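Local coordinates for oxidoreductase (Bordetella pertussis, PDB 3Q2K), which binds NADH and a UDP-linked N-acetylglucosaminuronic acid and probably acts as an NAD-dependent sugar dehydrogenase in the biosynthesis of 2,3-diacetamido-2,3-dideoxy-D-mannuronic acid, at residues D54-V59 with N327-L332; A245-R250 with G255-T260. All coordinates share one frame; numbering follows the deposited sequence.

Contact 1. Residues D54-V59 with N327-L332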
# COMPACT_ATOMS: atom_id res chain seq x y z
N ASP C 54 -8.19 43.96 -38.72
CA ASP C 54 -9.33 43.89 -39.63
C ASP C 54 -10.45 42.96 -39.17
O ASP C 54 -11.62 43.15 -39.50
CB ASP C 54 -8.85 43.50 -41.03
CG ASP C 54 -7.38 43.12 -41.04
OD1 ASP C 54 -6.91 42.68 -42.11
OD2 ASP C 54 -6.72 43.29 -39.99
N ARG C 55 -10.11 41.96 -38.38
CA ARG C 55 -11.15 41.05 -37.90
C ARG C 55 -11.48 41.23 -36.42
O ARG C 55 -12.52 40.81 -35.91
CB ARG C 55 -10.81 39.62 -38.30
CG ARG C 55 -10.77 39.50 -39.82
CD ARG C 55 -10.56 38.07 -40.28
NE ARG C 55 -9.33 37.59 -39.66
CZ ARG C 55 -9.10 36.32 -39.38
NH1 ARG C 55 -7.96 35.98 -38.79
NH2 ARG C 55 -10.01 35.40 -39.68
N ALA C 56 -10.60 41.93 -35.72
CA ALA C 56 -10.76 42.02 -34.28
C ALA C 56 -10.23 43.37 -33.83
O ALA C 56 -9.36 43.98 -34.46
CB ALA C 56 -9.98 40.89 -33.60
N GLU C 57 -10.77 43.79 -32.69
CA GLU C 57 -10.17 44.93 -32.01
C GLU C 57 -10.30 44.79 -30.50
O GLU C 57 -11.26 44.18 -30.01
CB GLU C 57 -10.91 46.20 -32.40
CG GLU C 57 -12.44 46.08 -32.44
CD GLU C 57 -13.14 47.37 -32.82
OE1 GLU C 57 -14.28 47.59 -32.37
OE2 GLU C 57 -12.51 48.17 -33.56
N LEU C 58 -9.35 45.43 -29.83
CA LEU C 58 -9.24 45.50 -28.38
C LEU C 58 -9.94 46.76 -27.89
O LEU C 58 -9.56 47.87 -28.24
CB LEU C 58 -7.76 45.45 -27.98
CG LEU C 58 -7.27 45.49 -26.53
CD1 LEU C 58 -7.71 44.26 -25.76
CD2 LEU C 58 -5.76 45.65 -26.49
N VAL C 59 -10.93 46.62 -27.02
CA VAL C 59 -11.81 47.74 -26.74
C VAL C 59 -11.69 48.09 -25.27
O VAL C 59 -12.02 49.20 -24.84
CB VAL C 59 -13.27 47.37 -27.05
CG1 VAL C 59 -14.23 48.40 -26.47
CG2 VAL C 59 -13.48 47.23 -28.55
N ASN C 327 -6.86 31.24 -35.17
CA ASN C 327 -7.82 30.17 -34.91
C ASN C 327 -8.99 30.62 -34.04
O ASN C 327 -10.15 30.30 -34.33
CB ASN C 327 -7.06 28.98 -34.31
CG ASN C 327 -7.98 27.96 -33.67
OD1 ASN C 327 -7.93 27.72 -32.47
ND2 ASN C 327 -8.85 27.37 -34.48
N VAL C 328 -8.71 31.36 -32.98
CA VAL C 328 -9.77 31.92 -32.13
C VAL C 328 -10.76 32.77 -32.93
O VAL C 328 -11.98 32.59 -32.86
CB VAL C 328 -9.13 32.81 -31.06
CG1 VAL C 328 -10.18 33.50 -30.21
CG2 VAL C 328 -8.21 31.99 -30.17
N ILE C 329 -10.21 33.68 -33.73
CA ILE C 329 -11.02 34.57 -34.55
C ILE C 329 -11.87 33.78 -35.55
O ILE C 329 -13.08 34.00 -35.62
CB ILE C 329 -10.13 35.59 -35.29
CG1 ILE C 329 -9.37 36.50 -34.31
CG2 ILE C 329 -10.97 36.44 -36.22
CD1 ILE C 329 -8.47 37.51 -35.02
N ASN C 330 -11.25 32.86 -36.29
CA ASN C 330 -11.97 31.90 -37.12
C ASN C 330 -13.10 31.22 -36.36
O ASN C 330 -14.26 31.33 -36.77
CB ASN C 330 -11.08 30.82 -37.74
CG ASN C 330 -10.06 31.40 -38.69
OD1 ASN C 330 -10.22 32.52 -39.16
ND2 ASN C 330 -8.99 30.65 -38.95
N CYS C 331 -12.78 30.55 -35.26
CA CYS C 331 -13.80 29.88 -34.48
C CYS C 331 -14.93 30.84 -34.09
O CYS C 331 -16.12 30.53 -34.16
CB CYS C 331 -13.19 29.21 -33.24
SG CYS C 331 -14.51 28.73 -32.12
N LEU C 332 -14.56 32.04 -33.66
CA LEU C 332 -15.60 32.98 -33.27
C LEU C 332 -16.41 33.49 -34.46
O LEU C 332 -17.56 33.89 -34.32
CB LEU C 332 -14.97 34.18 -32.58
CG LEU C 332 -14.53 33.75 -31.19
CD1 LEU C 332 -13.96 35.02 -30.59
CD2 LEU C 332 -15.72 33.21 -30.41
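At the entrance to strand 56-62 of the Rossmann fold, Arg55 reaches out to helix 321-333 and lays its guanidinium over Ile329. The methyl CG2 of Ile329 sits beneath the centre of that flat group, with Arg55 CZ 3.7 Å from Ile329 CG2. The rim of the guanidinium is used at the same time: Arg55 NH2 donates to Asn330 OD1 over 2.9 Å, and the bond is nearly straight at 159°. The oxygen lies almost in the guanidinium plane, while the amide itself is turned 57° against it. A bend at chi3 (-57°) in an otherwise extended chain brings the guanidinium round to this position. The helix comes from the C-terminal alpha/beta part of the sequence, yet it packs beside the parallel sheet of the nucleotide-binding fold, where Val328 and Leu332 also rest on Phe147 of strand 146-148. Arg55 NH1 is taken up separately, by a salt bridge to Asp326 one residue before the segment and a hydrogen bond to His52 ND1, which together limit rotation of the group. Deeper in, the apolar contact continues as Ala56 CB meets Ile329 CD1 at 4.0 Å.

Contact 2. Residues A245-R250 with G255-T260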
# COMPACT_ATOMS: atom_id res chain seq x y z
N ALA C 245 9.25 13.16 -14.62
CA ALA C 245 8.13 12.21 -14.64
C ALA C 245 8.42 11.04 -15.57
O ALA C 245 8.86 11.29 -16.70
CB ALA C 245 6.83 12.88 -15.08
N ALA C 246 8.14 9.82 -15.10
CA ALA C 246 8.19 8.63 -15.94
C ALA C 246 6.77 8.44 -16.46
O ALA C 246 5.81 8.59 -15.70
CB ALA C 246 8.64 7.40 -15.11
N LEU C 247 6.63 8.07 -17.73
CA LEU C 247 5.32 7.92 -18.35
C LEU C 247 5.07 6.55 -18.97
O LEU C 247 5.97 5.90 -19.50
CB LEU C 247 5.21 8.96 -19.47
CG LEU C 247 5.80 10.28 -18.99
CD1 LEU C 247 6.30 11.09 -20.17
CD2 LEU C 247 4.71 11.02 -18.23
N ARG C 248 3.80 6.14 -18.96
CA ARG C 248 3.40 5.05 -19.86
C ARG C 248 2.14 5.40 -20.63
O ARG C 248 1.19 5.90 -20.04
CB ARG C 248 3.12 3.80 -19.04
CG ARG C 248 2.46 2.71 -19.89
CD ARG C 248 2.39 1.43 -19.05
NE ARG C 248 3.57 0.60 -19.28
CZ ARG C 248 4.12 -0.23 -18.40
NH1 ARG C 248 5.20 -0.93 -18.74
NH2 ARG C 248 3.63 -0.37 -17.17
N TRP C 249 2.08 5.15 -21.94
CA TRP C 249 0.91 5.56 -22.70
C TRP C 249 -0.00 4.34 -22.81
O TRP C 249 0.44 3.22 -22.55
CB TRP C 249 1.31 6.00 -24.11
CG TRP C 249 1.65 7.45 -24.20
CD1 TRP C 249 0.83 8.47 -24.60
CD2 TRP C 249 2.93 8.05 -23.92
NE1 TRP C 249 1.50 9.66 -24.56
CE2 TRP C 249 2.78 9.44 -24.13
CE3 TRP C 249 4.15 7.57 -23.43
CZ2 TRP C 249 3.83 10.33 -23.90
CZ3 TRP C 249 5.19 8.45 -23.23
CH2 TRP C 249 5.03 9.82 -23.48
N ARG C 250 -1.25 4.55 -23.21
CA ARG C 250 -2.23 3.46 -23.23
C ARG C 250 -1.86 2.51 -24.36
O ARG C 250 -2.03 1.30 -24.24
CB ARG C 250 -3.66 3.98 -23.44
CG ARG C 250 -4.26 4.47 -22.13
CD ARG C 250 -5.76 4.62 -22.24
NE ARG C 250 -6.06 5.62 -21.22
CZ ARG C 250 -6.11 5.30 -19.93
NH1 ARG C 250 -6.38 6.22 -19.02
NH2 ARG C 250 -5.94 4.03 -19.57
N GLY C 255 8.08 6.79 -21.63
CA GLY C 255 9.12 7.80 -21.76
C GLY C 255 9.19 8.59 -20.48
O GLY C 255 8.73 8.14 -19.42
N SER C 256 9.82 9.75 -20.62
CA SER C 256 9.93 10.74 -19.54
C SER C 256 9.95 12.19 -19.99
O SER C 256 10.22 12.54 -21.15
CB SER C 256 11.18 10.47 -18.70
OG SER C 256 12.35 10.63 -19.49
N ILE C 257 9.63 13.03 -19.00
CA ILE C 257 9.68 14.47 -19.15
C ILE C 257 10.62 14.98 -18.07
O ILE C 257 10.44 14.67 -16.89
CB ILE C 257 8.30 15.14 -19.13
CG1 ILE C 257 8.46 16.65 -19.27
CG2 ILE C 257 7.49 14.71 -17.90
CD1 ILE C 257 7.21 17.48 -19.46
N ASN C 258 11.65 15.69 -18.51
CA ASN C 258 12.71 16.14 -17.61
C ASN C 258 12.78 17.66 -17.55
O ASN C 258 13.00 18.35 -18.54
CB ASN C 258 14.04 15.50 -18.01
CG ASN C 258 13.89 14.00 -18.27
OD1 ASN C 258 13.84 13.23 -17.32
ND2 ASN C 258 13.80 13.57 -19.52
N VAL C 259 12.57 18.21 -16.36
CA VAL C 259 12.32 19.65 -16.26
C VAL C 259 13.16 20.29 -15.16
O VAL C 259 13.18 19.75 -14.05
CB VAL C 259 10.84 19.89 -15.94
CG1 VAL C 259 10.54 21.36 -15.71
CG2 VAL C 259 9.97 19.39 -17.10
N THR C 260 13.85 21.39 -15.45
CA THR C 260 14.44 22.23 -14.42
C THR C 260 14.55 23.69 -14.86
O THR C 260 14.74 24.01 -16.03
CB THR C 260 15.83 21.77 -13.93
OG1 THR C 260 16.19 22.55 -12.78
CG2 THR C 260 16.87 21.94 -15.01
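Ala245 O accepts a hydrogen bond from Ile257 N at 3.0 Å and, more obliquely, the CA-H of Ser256, with Ser256 CA 3.1 Å from Ala245 O. Ala245 N returns a bond of 3.0 Å to Ile257 O, so the two residues form an antiparallel hydrogen-bonded pair. Leu247 and Gly255 form the next such pair, in which Leu247 N lies 2.7 Å from Gly255 O; the reverse bond runs from Gly255 N to Leu247 O at 3.1 Å. Ala246 and Ser256 make the non-hydrogen-bonded pair between them. On the face of Ala245, Leu247 and Ile257, Ala245 CB presses unusually close to Ile257 CG2, at 3.4 Å, and Leu247 CD1 reaches across to 3.7 Å from Ser256 CA. Farther along, Trp249 offers the edge of its ring, CZ3, to Gly255 N, while its NE1 bonds to Leu216 O. This face is backed by helix 210-220. The other face meets the second subunit: Ser256 OG bonds to Asn258 OD1 and Ser256 OG of that chain and takes a longer bond from Asn258 ND2 of its own strand, 3.3 Å from Ser256 OG. Such a beta hairpin in an open sheet, a helix behind and a second subunit in front, is characteristic of the C-terminal domain of GFO/IDH/MocA oxidoreductases.

Overall arrangement
The two contacts lie on opposite sides of the chain's centre, with their own centres 36 Å apart and nearest atoms about 22 Å apart, and they share no strand or helix. Along the chain, both strands of contact 2 fall between the two segments of contact 1. Contact 2 is local, joining neighbouring strands of the mixed sheet, whereas contact 1 bridges 268 residues, bringing a helix late in the sequence back to the start of strand 56-62 in the parallel Rossmann sheet. Contact 1 therefore ties the C-terminal part to the dinucleotide-binding fold away from the annotated sites, while contact 2 belongs to the sheet that packs against another subunit.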